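Local coordinates for short chain dehydrogenase (Salmonella typhi, PDB 3G1T), which probably catalyses NAD(P)-dependent oxidation or reduction, as a member of the short-chain dehydrogenase family with a Rossmann fold, at residues A[191-196]-A[228-233]; A[98-103]-A[147-152]; A[24-29]-A[222-227]; A[5-10]-A[35-40]; A[16-21]-A[42-47]. All coordinates share one frame; numbering follows the deposited sequence.

Contact 1: A[191-196]-A[228-233]. With MG (magnesium ion), chain B.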
# COMPACT_ATOMS: atom_id res chain seq x y z
N ARG A 191 -3.84 21.04 -4.01
CA ARG A 191 -4.50 19.92 -4.61
C ARG A 191 -3.54 18.74 -4.80
O ARG A 191 -2.28 18.93 -4.87
CB ARG A 191 -5.13 20.30 -5.92
CG ARG A 191 -4.12 20.73 -6.98
CD ARG A 191 -4.86 21.33 -8.17
NE ARG A 191 -3.97 21.77 -9.30
CZ ARG A 191 -3.24 22.88 -9.31
NH1 ARG A 191 -2.48 23.19 -10.40
NH2 ARG A 191 -3.25 23.70 -8.28
N VAL A 192 -4.12 17.54 -4.77
CA VAL A 192 -3.20 16.31 -4.69
C VAL A 192 -3.79 15.28 -5.59
O VAL A 192 -4.95 14.92 -5.41
CB VAL A 192 -3.18 15.71 -3.24
CG1 VAL A 192 -2.14 14.60 -3.10
CG2 VAL A 192 -3.00 16.85 -2.19
N ASN A 193 -3.00 14.68 -6.49
CA ASN A 193 -3.63 13.77 -7.47
C ASN A 193 -2.60 12.77 -7.93
O ASN A 193 -1.45 12.94 -7.59
CB ASN A 193 -4.03 14.55 -8.71
CG ASN A 193 -5.19 15.48 -8.44
OD1 ASN A 193 -6.34 15.02 -8.33
ND2 ASN A 193 -4.91 16.80 -8.34
N CYS A 194 -3.05 11.70 -8.58
CA CYS A 194 -2.07 10.78 -9.23
C CYS A 194 -2.08 10.82 -10.75
O CYS A 194 -3.14 11.11 -11.36
CB CYS A 194 -2.42 9.35 -8.85
SG CYS A 194 -1.87 8.89 -7.15
N ILE A 195 -0.93 10.49 -11.34
CA ILE A 195 -0.83 10.22 -12.82
C ILE A 195 -0.35 8.78 -13.09
O ILE A 195 0.66 8.33 -12.49
CB ILE A 195 0.15 11.22 -13.51
CG1 ILE A 195 -0.43 12.62 -13.52
CG2 ILE A 195 0.45 10.78 -15.03
CD1 ILE A 195 0.28 13.60 -14.48
N ASN A 196 -1.09 8.09 -13.96
CA ASN A 196 -0.66 6.77 -14.52
C ASN A 196 -0.10 7.03 -15.92
O ASN A 196 -0.89 7.27 -16.85
CB ASN A 196 -1.86 5.83 -14.59
CG ASN A 196 -1.54 4.56 -15.42
OD1 ASN A 196 -0.38 4.17 -15.53
ND2 ASN A 196 -2.57 3.97 -16.07
N LEU A 228 1.73 18.77 -17.68
CA LEU A 228 1.58 20.22 -17.72
C LEU A 228 0.22 20.64 -17.11
O LEU A 228 0.21 21.57 -16.25
CB LEU A 228 1.56 20.73 -19.21
CG LEU A 228 3.00 20.85 -19.68
CD1 LEU A 228 3.00 20.87 -21.26
CD2 LEU A 228 3.72 22.11 -18.97
N TRP A 229 -0.87 19.97 -17.52
CA TRP A 229 -2.23 20.36 -17.03
C TRP A 229 -2.31 20.31 -15.50
O TRP A 229 -2.80 21.26 -14.86
CB TRP A 229 -3.23 19.42 -17.66
CG TRP A 229 -4.63 19.76 -17.25
CD1 TRP A 229 -5.40 20.83 -17.70
CD2 TRP A 229 -5.44 19.04 -16.34
NE1 TRP A 229 -6.66 20.79 -17.10
CE2 TRP A 229 -6.69 19.72 -16.24
CE3 TRP A 229 -5.22 17.87 -15.59
CZ2 TRP A 229 -7.75 19.23 -15.45
CZ3 TRP A 229 -6.24 17.41 -14.77
CH2 TRP A 229 -7.50 18.11 -14.70
N LEU A 230 -1.78 19.25 -14.89
CA LEU A 230 -1.83 19.18 -13.40
C LEU A 230 -1.01 20.21 -12.65
O LEU A 230 -1.30 20.46 -11.49
CB LEU A 230 -1.50 17.78 -12.86
CG LEU A 230 -2.63 16.75 -13.02
CD1 LEU A 230 -2.12 15.38 -12.60
CD2 LEU A 230 -3.91 17.06 -12.18
N MET A 231 0.03 20.82 -13.29
CA MET A 231 0.82 21.83 -12.55
C MET A 231 0.27 23.26 -12.74
O MET A 231 0.54 24.14 -11.93
CB MET A 231 2.30 21.77 -12.99
CG MET A 231 3.10 20.57 -12.36
SD MET A 231 3.07 20.47 -10.52
CE MET A 231 3.68 18.82 -10.24
N GLY A 232 -0.51 23.45 -13.82
CA GLY A 232 -1.10 24.76 -14.26
C GLY A 232 -2.45 25.02 -13.63
O GLY A 232 -3.18 24.12 -13.12
N ASP A 233 -2.87 26.28 -13.76
CA ASP A 233 -4.07 26.65 -13.04
C ASP A 233 -5.34 26.01 -13.64
O ASP A 233 -6.40 26.08 -12.98
CB ASP A 233 -4.25 28.18 -13.12
CG ASP A 233 -3.33 28.91 -12.18
OD1 ASP A 233 -2.73 28.30 -11.28
OD2 ASP A 233 -3.21 30.16 -12.36
MG MG B . -1.81 31.54 -11.77
O HOH W 1 -1.49 25.95 -10.46
O HOH W 2 -1.85 30.48 -9.92
O HOH W 3 -0.28 30.55 -12.55

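Contact 2: A[98-103]-A[147-152]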
# COMPACT_ATOMS: atom_id res chain seq x y z
N VAL A 98 5.13 19.67 -6.69
CA VAL A 98 6.00 18.47 -6.39
C VAL A 98 5.49 17.35 -7.23
O VAL A 98 4.30 16.96 -7.14
CB VAL A 98 5.95 18.11 -4.90
CG1 VAL A 98 6.73 16.82 -4.66
CG2 VAL A 98 6.63 19.23 -4.07
N LEU A 99 6.36 16.85 -8.14
CA LEU A 99 5.99 15.72 -8.97
C LEU A 99 6.90 14.60 -8.53
O LEU A 99 8.14 14.67 -8.65
CB LEU A 99 6.27 16.10 -10.44
CG LEU A 99 6.12 14.94 -11.42
CD1 LEU A 99 4.76 14.29 -11.40
CD2 LEU A 99 6.54 15.40 -12.81
N HIS A 100 6.27 13.53 -8.04
CA HIS A 100 7.04 12.34 -7.61
C HIS A 100 7.03 11.41 -8.77
O HIS A 100 6.00 10.77 -9.02
CB HIS A 100 6.30 11.67 -6.42
CG HIS A 100 6.38 12.42 -5.12
ND1 HIS A 100 7.54 12.56 -4.40
CD2 HIS A 100 5.40 12.98 -4.35
CE1 HIS A 100 7.30 13.23 -3.29
NE2 HIS A 100 6.01 13.50 -3.24
N ASN A 101 8.19 11.26 -9.42
CA ASN A 101 8.31 10.28 -10.49
C ASN A 101 9.23 9.13 -10.06
O ASN A 101 9.21 8.10 -10.69
CB ASN A 101 8.99 10.91 -11.71
CG ASN A 101 8.30 12.09 -12.24
OD1 ASN A 101 7.31 11.98 -12.98
ND2 ASN A 101 8.91 13.25 -12.01
N ALA A 102 10.09 9.33 -9.07
CA ALA A 102 10.94 8.22 -8.60
C ALA A 102 10.15 6.98 -8.20
O ALA A 102 9.10 7.07 -7.60
CB ALA A 102 11.81 8.68 -7.43
N GLY A 103 10.70 5.80 -8.51
CA GLY A 103 9.97 4.58 -8.20
C GLY A 103 10.94 3.44 -8.44
O GLY A 103 11.85 3.60 -9.24
N GLY A 147 -1.02 25.25 -4.83
CA GLY A 147 0.06 24.21 -4.85
C GLY A 147 -0.49 22.93 -5.48
O GLY A 147 -1.69 22.62 -5.42
N SER A 148 0.40 22.15 -6.12
CA SER A 148 -0.08 20.88 -6.80
C SER A 148 0.96 19.76 -6.50
O SER A 148 2.15 19.92 -6.78
CB SER A 148 -0.21 21.08 -8.31
OG SER A 148 -0.62 19.85 -8.96
N LEU A 149 0.50 18.70 -5.86
CA LEU A 149 1.36 17.55 -5.44
C LEU A 149 0.84 16.35 -6.29
O LEU A 149 -0.39 16.07 -6.38
CB LEU A 149 1.11 17.29 -3.94
CG LEU A 149 1.68 15.99 -3.32
CD1 LEU A 149 3.20 16.05 -3.42
CD2 LEU A 149 1.29 15.95 -1.88
N VAL A 150 1.76 15.72 -7.00
CA VAL A 150 1.38 14.71 -7.95
C VAL A 150 2.18 13.46 -7.61
O VAL A 150 3.41 13.55 -7.44
CB VAL A 150 1.70 15.15 -9.42
CG1 VAL A 150 1.41 13.92 -10.39
CG2 VAL A 150 0.75 16.40 -9.76
N PHE A 151 1.49 12.32 -7.52
CA PHE A 151 2.16 11.01 -7.36
C PHE A 151 2.08 10.22 -8.65
O PHE A 151 1.21 10.44 -9.48
CB PHE A 151 1.51 10.19 -6.23
CG PHE A 151 1.65 10.81 -4.85
CD1 PHE A 151 2.78 10.61 -4.06
CD2 PHE A 151 0.61 11.67 -4.37
CE1 PHE A 151 2.93 11.17 -2.73
CE2 PHE A 151 0.75 12.25 -3.07
CZ PHE A 151 1.84 12.03 -2.26
N THR A 152 3.03 9.28 -8.82
CA THR A 152 3.01 8.36 -9.98
C THR A 152 2.34 7.05 -9.60
O THR A 152 2.71 6.39 -8.63
CB THR A 152 4.46 8.13 -10.46
OG1 THR A 152 5.04 9.38 -10.81
CG2 THR A 152 4.39 7.19 -11.73
O HOH W 4 5.61 10.12 -13.54

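Contact 3: A[24-29]-A[222-227]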
# COMPACT_ATOMS: atom_id res chain seq x y z
N ASP A 24 16.45 10.76 -15.75
CA ASP A 24 16.13 10.21 -17.05
C ASP A 24 14.64 9.95 -17.15
O ASP A 24 13.86 10.28 -16.22
CB ASP A 24 16.92 8.90 -17.31
CG ASP A 24 16.77 7.90 -16.20
OD1 ASP A 24 15.67 7.75 -15.63
OD2 ASP A 24 17.78 7.23 -15.90
N GLY A 25 14.22 9.45 -18.30
CA GLY A 25 12.86 9.00 -18.48
C GLY A 25 11.82 10.11 -18.31
O GLY A 25 12.05 11.23 -18.73
N ILE A 26 10.69 9.76 -17.70
CA ILE A 26 9.56 10.66 -17.63
C ILE A 26 9.92 11.86 -16.73
O ILE A 26 9.51 13.01 -16.99
CB ILE A 26 8.33 9.90 -17.05
CG1 ILE A 26 7.83 8.89 -18.08
CG2 ILE A 26 7.22 10.90 -16.75
CD1 ILE A 26 6.86 7.87 -17.52
N GLY A 27 10.70 11.57 -15.67
CA GLY A 27 11.18 12.64 -14.71
C GLY A 27 12.05 13.70 -15.38
O GLY A 27 11.81 14.91 -15.28
N ARG A 28 13.04 13.26 -16.13
CA ARG A 28 13.82 14.21 -16.95
C ARG A 28 12.97 15.00 -17.97
O ARG A 28 13.15 16.25 -18.09
CB ARG A 28 14.90 13.40 -17.69
CG ARG A 28 15.59 14.17 -18.76
CD ARG A 28 16.61 13.24 -19.50
NE ARG A 28 17.32 14.04 -20.47
CZ ARG A 28 16.85 14.29 -21.69
NH1 ARG A 28 15.68 13.78 -22.07
NH2 ARG A 28 17.57 15.04 -22.55
N GLU A 29 12.06 14.30 -18.68
CA GLU A 29 11.11 14.94 -19.62
C GLU A 29 10.26 16.00 -18.95
O GLU A 29 10.10 17.10 -19.46
CB GLU A 29 10.16 13.94 -20.29
CG GLU A 29 9.55 14.46 -21.59
CD GLU A 29 10.60 14.67 -22.71
OE1 GLU A 29 11.63 13.98 -22.70
OE2 GLU A 29 10.39 15.50 -23.59
N ASP A 222 5.42 12.56 -25.66
CA ASP A 222 4.04 12.41 -26.07
C ASP A 222 3.03 12.56 -24.95
O ASP A 222 1.92 13.07 -25.18
CB ASP A 222 3.80 11.04 -26.72
CG ASP A 222 4.59 10.86 -28.04
OD1 ASP A 222 4.89 11.83 -28.74
OD2 ASP A 222 4.90 9.69 -28.36
N ILE A 223 3.39 12.13 -23.75
CA ILE A 223 2.43 12.11 -22.65
C ILE A 223 2.45 13.37 -21.78
O ILE A 223 1.74 13.44 -20.77
CB ILE A 223 2.54 10.79 -21.79
CG1 ILE A 223 3.90 10.66 -21.05
CG2 ILE A 223 2.19 9.57 -22.68
CD1 ILE A 223 3.88 9.62 -19.92
N MET A 224 3.24 14.36 -22.19
CA MET A 224 3.40 15.59 -21.34
C MET A 224 2.15 16.45 -21.10
O MET A 224 2.11 17.10 -20.05
CB MET A 224 4.55 16.47 -21.86
CG MET A 224 5.97 15.91 -21.42
SD MET A 224 6.44 15.81 -19.66
CE MET A 224 6.20 14.06 -19.30
N PRO A 225 1.15 16.46 -22.01
CA PRO A 225 0.02 17.41 -21.79
C PRO A 225 -0.61 17.23 -20.40
O PRO A 225 -0.89 18.24 -19.72
CB PRO A 225 -0.97 17.07 -22.92
CG PRO A 225 -0.04 16.65 -24.07
CD PRO A 225 1.15 15.90 -23.40
N LEU A 226 -0.79 15.99 -19.96
CA LEU A 226 -1.36 15.79 -18.67
C LEU A 226 -0.46 16.30 -17.54
O LEU A 226 -1.00 16.90 -16.60
CB LEU A 226 -1.70 14.28 -18.48
CG LEU A 226 -2.27 13.92 -17.12
CD1 LEU A 226 -3.69 14.52 -17.04
CD2 LEU A 226 -2.41 12.38 -16.97
N TYR A 227 0.86 16.06 -17.62
CA TYR A 227 1.83 16.58 -16.68
C TYR A 227 1.86 18.07 -16.55
O TYR A 227 1.98 18.57 -15.42
CB TYR A 227 3.25 16.06 -17.06
CG TYR A 227 3.41 14.57 -16.71
CD1 TYR A 227 4.13 14.20 -15.58
CD2 TYR A 227 2.83 13.54 -17.52
CE1 TYR A 227 4.29 12.87 -15.20
CE2 TYR A 227 3.04 12.16 -17.16
CZ TYR A 227 3.76 11.87 -16.02
OH TYR A 227 3.97 10.60 -15.62

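Contact 4: A[5-10]-A[35-40]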
# COMPACT_ATOMS: atom_id res chain seq x y z
N TYR A 5 -4.79 19.11 -25.06
CA TYR A 5 -4.35 20.29 -24.21
C TYR A 5 -3.15 20.99 -24.76
O TYR A 5 -2.02 20.45 -24.68
CB TYR A 5 -4.03 19.86 -22.75
CG TYR A 5 -3.76 20.97 -21.77
CD1 TYR A 5 -4.69 21.99 -21.55
CD2 TYR A 5 -2.56 21.00 -20.98
CE1 TYR A 5 -4.45 23.02 -20.59
CE2 TYR A 5 -2.34 22.03 -20.03
CZ TYR A 5 -3.28 23.03 -19.86
OH TYR A 5 -3.10 24.07 -18.96
N GLN A 6 -3.37 22.25 -25.15
CA GLN A 6 -2.33 23.10 -25.75
C GLN A 6 -2.30 24.48 -25.08
O GLN A 6 -2.78 25.45 -25.66
CB GLN A 6 -2.62 23.31 -27.25
CG GLN A 6 -3.52 22.26 -27.88
CD GLN A 6 -3.32 22.17 -29.38
OE1 GLN A 6 -3.81 23.02 -30.13
NE2 GLN A 6 -2.56 21.17 -29.81
N PRO A 7 -1.71 24.57 -23.87
CA PRO A 7 -1.63 25.81 -23.10
C PRO A 7 -0.62 26.77 -23.68
O PRO A 7 0.30 26.37 -24.44
CB PRO A 7 -1.11 25.33 -21.76
CG PRO A 7 -0.30 24.16 -22.03
CD PRO A 7 -1.01 23.47 -23.18
N LYS A 8 -0.77 28.03 -23.32
CA LYS A 8 0.25 29.04 -23.55
C LYS A 8 1.65 28.68 -22.98
O LYS A 8 1.78 27.97 -21.97
CB LYS A 8 -0.26 30.37 -22.95
CG LYS A 8 -1.48 30.91 -23.72
CD LYS A 8 -1.57 32.38 -23.54
CE LYS A 8 -2.94 32.81 -23.24
NZ LYS A 8 -3.70 32.73 -24.45
N GLN A 9 2.68 29.23 -23.63
CA GLN A 9 4.04 28.91 -23.33
C GLN A 9 4.47 29.39 -21.98
O GLN A 9 5.47 28.93 -21.47
CB GLN A 9 4.98 29.46 -24.50
CG GLN A 9 6.30 28.70 -24.61
CD GLN A 9 6.13 27.25 -24.96
OE1 GLN A 9 5.39 26.91 -25.86
NE2 GLN A 9 6.79 26.36 -24.19
N ASP A 10 3.68 30.31 -21.37
CA ASP A 10 4.01 30.80 -20.05
C ASP A 10 3.02 30.30 -19.01
O ASP A 10 2.93 30.86 -17.90
CB ASP A 10 4.12 32.33 -20.03
CG ASP A 10 2.87 33.02 -20.44
OD1 ASP A 10 1.96 32.35 -20.94
OD2 ASP A 10 2.83 34.24 -20.21
N ALA A 35 10.37 23.52 -17.33
CA ALA A 35 11.28 24.67 -17.60
C ALA A 35 10.88 25.39 -18.91
O ALA A 35 10.84 26.64 -18.97
CB ALA A 35 12.72 24.21 -17.58
N ARG A 36 10.56 24.64 -19.96
CA ARG A 36 10.12 25.24 -21.22
C ARG A 36 8.81 26.03 -21.16
O ARG A 36 8.62 27.00 -21.95
CB ARG A 36 10.06 24.18 -22.31
CG ARG A 36 11.45 23.67 -22.76
CD ARG A 36 11.34 22.32 -23.52
NE ARG A 36 12.69 21.81 -23.86
CZ ARG A 36 12.98 20.52 -24.10
NH1 ARG A 36 12.05 19.60 -23.99
NH2 ARG A 36 14.24 20.16 -24.39
N TYR A 37 7.93 25.67 -20.21
CA TYR A 37 6.71 26.46 -19.96
C TYR A 37 6.92 27.46 -18.83
O TYR A 37 5.94 27.86 -18.23
CB TYR A 37 5.47 25.57 -19.68
CG TYR A 37 4.94 24.98 -20.98
CD1 TYR A 37 3.85 25.54 -21.61
CD2 TYR A 37 5.62 23.93 -21.61
CE1 TYR A 37 3.36 25.04 -22.86
CE2 TYR A 37 5.16 23.40 -22.85
CZ TYR A 37 4.04 23.98 -23.47
OH TYR A 37 3.57 23.46 -24.68
N GLY A 38 8.15 27.89 -18.54
CA GLY A 38 8.42 29.03 -17.59
C GLY A 38 8.64 28.70 -16.15
O GLY A 38 9.03 29.59 -15.36
N ALA A 39 8.57 27.39 -15.80
CA ALA A 39 8.87 26.99 -14.39
C ALA A 39 10.25 27.21 -13.89
O ALA A 39 11.21 27.15 -14.67
CB ALA A 39 8.49 25.53 -14.14
N THR A 40 10.38 27.43 -12.58
CA THR A 40 11.68 27.33 -11.91
C THR A 40 11.75 25.88 -11.35
O THR A 40 11.06 25.52 -10.38
CB THR A 40 11.84 28.34 -10.78
OG1 THR A 40 11.88 29.64 -11.35
CG2 THR A 40 13.20 28.09 -10.03
O HOH W 5 1.24 24.00 -25.56

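Contact 5: A[16-21]-A[42-47]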
# COMPACT_ATOMS: atom_id res chain seq x y z
N ILE A 16 7.46 27.33 -8.93
CA ILE A 16 8.70 26.64 -8.45
C ILE A 16 8.31 25.15 -8.27
O ILE A 16 7.47 24.85 -7.41
CB ILE A 16 9.16 27.19 -7.09
CG1 ILE A 16 9.35 28.74 -7.21
CG2 ILE A 16 10.47 26.51 -6.65
CD1 ILE A 16 9.44 29.49 -5.93
N ILE A 17 8.89 24.22 -9.04
CA ILE A 17 8.37 22.85 -9.02
C ILE A 17 9.52 21.90 -8.85
O ILE A 17 10.49 21.96 -9.61
CB ILE A 17 7.67 22.53 -10.32
CG1 ILE A 17 6.63 23.66 -10.60
CG2 ILE A 17 7.11 21.05 -10.38
CD1 ILE A 17 5.89 23.36 -11.88
N LEU A 18 9.38 21.07 -7.83
CA LEU A 18 10.35 20.05 -7.51
C LEU A 18 10.00 18.75 -8.32
O LEU A 18 8.84 18.26 -8.32
CB LEU A 18 10.33 19.75 -5.99
CG LEU A 18 11.25 18.54 -5.68
CD1 LEU A 18 12.81 18.75 -5.94
CD2 LEU A 18 11.05 17.81 -4.41
N VAL A 19 10.99 18.17 -9.02
CA VAL A 19 10.70 16.97 -9.86
C VAL A 19 11.62 15.85 -9.43
O VAL A 19 12.85 16.02 -9.52
CB VAL A 19 10.94 17.29 -11.40
CG1 VAL A 19 10.85 16.04 -12.23
CG2 VAL A 19 9.96 18.37 -11.93
N THR A 20 11.08 14.76 -8.88
CA THR A 20 11.91 13.64 -8.42
C THR A 20 12.13 12.65 -9.59
O THR A 20 11.45 12.72 -10.60
CB THR A 20 11.41 12.90 -7.15
OG1 THR A 20 10.29 12.06 -7.46
CG2 THR A 20 11.10 13.88 -5.97
N GLY A 21 13.11 11.77 -9.45
CA GLY A 21 13.43 10.84 -10.57
C GLY A 21 13.85 11.64 -11.82
O GLY A 21 13.53 11.25 -12.93
N ILE A 42 13.38 22.40 -9.83
CA ILE A 42 14.33 21.87 -8.88
C ILE A 42 14.31 20.37 -9.14
O ILE A 42 13.25 19.69 -9.15
CB ILE A 42 13.90 22.13 -7.43
CG1 ILE A 42 13.76 23.64 -7.16
CG2 ILE A 42 15.01 21.72 -6.47
CD1 ILE A 42 12.91 23.85 -5.87
N LEU A 43 15.53 19.83 -9.33
CA LEU A 43 15.68 18.42 -9.69
C LEU A 43 16.09 17.63 -8.49
O LEU A 43 16.94 18.08 -7.75
CB LEU A 43 16.83 18.21 -10.69
CG LEU A 43 16.86 19.17 -11.87
CD1 LEU A 43 18.04 18.89 -12.81
CD2 LEU A 43 15.60 19.07 -12.63
N LEU A 44 15.50 16.45 -8.30
CA LEU A 44 15.99 15.51 -7.32
C LEU A 44 16.21 14.13 -7.93
O LEU A 44 15.39 13.61 -8.74
CB LEU A 44 15.05 15.42 -6.13
CG LEU A 44 15.42 14.71 -4.84
CD1 LEU A 44 14.66 15.43 -3.80
CD2 LEU A 44 14.99 13.20 -4.91
N GLY A 45 17.33 13.54 -7.52
CA GLY A 45 17.69 12.21 -8.00
C GLY A 45 18.81 11.57 -7.21
O GLY A 45 19.25 12.10 -6.19
N ARG A 46 19.18 10.37 -7.68
CA ARG A 46 20.22 9.49 -7.07
C ARG A 46 21.62 9.95 -7.44
O ARG A 46 22.43 10.29 -6.55
CB ARG A 46 20.04 8.06 -7.57
CG ARG A 46 19.43 7.09 -6.62
CD ARG A 46 18.57 6.14 -7.42
NE ARG A 46 17.84 5.18 -6.59
CZ ARG A 46 16.73 5.43 -5.87
NH1 ARG A 46 16.16 6.64 -5.82
NH2 ARG A 46 16.20 4.42 -5.17
N ASN A 47 21.90 10.02 -8.74
CA ASN A 47 23.24 10.40 -9.23
C ASN A 47 23.58 11.88 -9.52
O ASN A 47 23.08 12.46 -10.46
CB ASN A 47 23.66 9.58 -10.44
CG ASN A 47 25.15 9.72 -10.70
OD1 ASN A 47 25.96 9.09 -10.00
ND2 ASN A 47 25.53 10.60 -11.62

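Contact 1: A[191-196]-A[228-233]
This is a buried helix-on-sheet contact of the Rossmann fold, in which R191, N193 and I195 of strand 190-196 face L230 near the end of helix 224-231 and G232 just after it. These three alternate residues line the side of the strand turned to the helix. The R191 chain is extended from CG to NE and lays the guanidinium beside the last turn. NH1 gives L230 O a weak, bent hydrogen bond of 3.2 Å, with an N-H...O angle of 129°. L230 O also takes a bond from S148 OG. The other corners of the guanidinium are held from outside: NE by S235 OG and NH2 by A146 O. N193 has its amide bonded to K238 O and M241 N. The apolar part is I195 against L230, with N193 ND2 near L230 CD2. L230 has two conformers, so its side-chain approaches to I195 and N193 are provisional. D233 binds a magnesium ion through OD2. Its OD1 stays 5.2 Å from R191 NH1. Water 1 spans the gap, lying 2.9 Å from R191 NH1 and 2.8 Å from D233 OD1.

Contact 2: A[98-103]-A[147-152]
V98 and L99 pair in parallel with L149 and V150 at the middle of the Rossmann sheet, and the pairing runs on to H100. The tight part is this backbone ladder. V98 N bonds to S148 O at 3.0 Å, V150 N to V98 O at 2.8 Å, and H100 N to V150 O at 2.9 Å. The last is nearly straight, with an N-H...O angle of 169°. Side chains fill both faces. On one, L149 CD1 lies alongside V98 CB at 3.7 Å. On the other, L99 CD1 meets V150 CG1 at 3.5 Å. H100 and F151 point the same way. Their ring planes are only 18° apart but slid aside, so the rings barely overlap and meet through H100 CD2 against F151 CD1 and CE1. The imidazole NE2 is bonded to T134 OG1.

The looser side is at N101 and T152, both partly exposed. T152 OG1 donates to H100 O, but the 2.5 Å between them is very short and should be read with caution. Water 4 joins N101 OD1 and T152 OG1, donating to both. N101 belongs to the family NAG motif after strand 97-99, and its ND2 is held by T20 O. Strand 16-19 borders 97-99, and strand 190-196 borders 147-152. Helices 116-142 and 165-185 cover F151, while Y227 and M231 of helix 224-231 cover L99.

Contact 3: A[24-29]-A[222-227]
Y227, whose ring meets I26, has its backbone O bonded by Y34 OH, further along helix 25-36. No hydrogen bond joins 24-29 to 222-227. Within 24-29, R28 N bonds to D24 O at 3.1 Å and E29 N to G25 O. Across the contact, I26 touches I223, M224 and Y227. The I26 and Y227 side chains cross at about a right angle. I26 CG2, anti to the backbone N, meets the phenol end of the ring. It lies 3.5 Å from Y227 OH, a van der Waals contact, and Y227 CZ is 3.7 Å from I26 CG2. The other branch of I26 ends in CD1, which reaches I223 CD1 at 4.2 Å.

M224 lies against I26 and E29. Its chain is bent at chi2 and chi3, and CE lies over one face of the Y227 ring, toward the rim. M224 CG touches E29 CG at 3.9 Å, so the aliphatic part of the glutamate is used. P197 lies against both I26 and I223. G25 has positive phi (62°), which by itself favours glycine. G25 and G27 belong to the glycine-rich TGxxxGxG sequence. In short-chain dehydrogenases, this turn between the first strand and first helix is typical of the dinucleotide-binding Rossmann fold.

Contact 4: A[5-10]-A[35-40]
Q9 has CG anti to the backbone N (chi1 -156°), and chi2 of 63° bends the chain at CD; the amide end lies over Y37. NE2 sits 3.5 Å above the centre of the Y37 ring. From there it donates to R36 O at 3.0 Å, almost straight at 170°. That oxygen lies in the plane of the Q9 amide, whereas NE2 stands well above the carbonyl plane of R36. The rim of the ring meets other oxygens. K8 O is 3.2 Å from Y37 CD1, and P7 O is also near the ring plane. P7 CG adds an apolar touch on Y37 CE1, at 3.9 Å. Water 5 links P7 O, 2.8 Å away, to Y37 OH. On the same side of the ring plane as NE2, Q9 O takes a CA-H...O contact from Y37 CA, 3.1 Å away. G38 is the C-prime residue of a Schellman motif that ends the helix. This is a surface contact, and P7, K8 and Q9 also touch a crystal neighbour. It lays the N-terminal loop over the end of helix 25-36. Y37 packs on L228 of helix 224-231, and R36 makes a salt bridge to E61 of helix 48-62.

Contact 5: A[16-21]-A[42-47]
The flat groups that meet between I17, V19, I42 and L44 are peptide units, and no ring takes part. They belong to two parallel strands, 16-19 and 40-45, of the beta-alpha-beta unit that opens the Rossmann fold, joined by helix 25-36. V19 N bonds to I42 O at 2.7 Å, nearly in line with that carbonyl bond. The flanking bonds come in more tilted. I42 N bonds to I17 O at 2.9 Å, tilted 29° from that carbonyl plane, and L44 N is tilted by a similar amount at V19 O. The axes of 16-19 and 42-45 run 13° apart. A CA-H...O contact joins L18 CA to I42 O at 3.4 Å.

Above and below this ladder the side chains divide between two faces. L18 and I42 share one face, and V19 and L43 the other. L18 reaches across to I42 and L44. Its CG is anti to the backbone N (chi1 173°). L18 CD1 meets I42 CG2 at 3.7 Å and L44 CB at 4.0 Å, and the L18 and I42 side chains cross at about a right angle. Helix 116-142 covers L18 through L137. The opposite face is covered by helices 25-36 and 48-62: V19 packs on Y34, and L43 on A31 and L51. T20 and L44 lie side by side, pointing the same way, with T20 CG2 4.1 Å from L44 CD2. G21 has positive phi and belongs to the glycine-rich turn of the family. T20 OG1 is bonded to A102 N and T20 O to N101 ND2. At the start of the strand, I16 CG2 packs on I42 CD1, 3.7 Å away.

Contacts 1, 2 and 5 reach one seven-stranded parallel sheet. Strands 16-19 and 97-99 are neighbours in it, as are 147-152 and 190-196, so contact 2 lies between the other two. Its centre is about 9 Å from that of contact 1 and 10 Å from that of contact 5. Contacts 3 and 4 share helix 25-36, and contacts 1 and 3 share helix 224-231. Along the chain, contact 5 closes before contact 2 opens, and contact 2 before contact 1. Contact 3 encloses contact 2 and crosses contacts 1, 4 and 5. Contact 4 is peripheral, its centre about 18 Å from those of contacts 2 and 5. Together they join the N-terminal loop, both helices and the sheet of a Rossmann core.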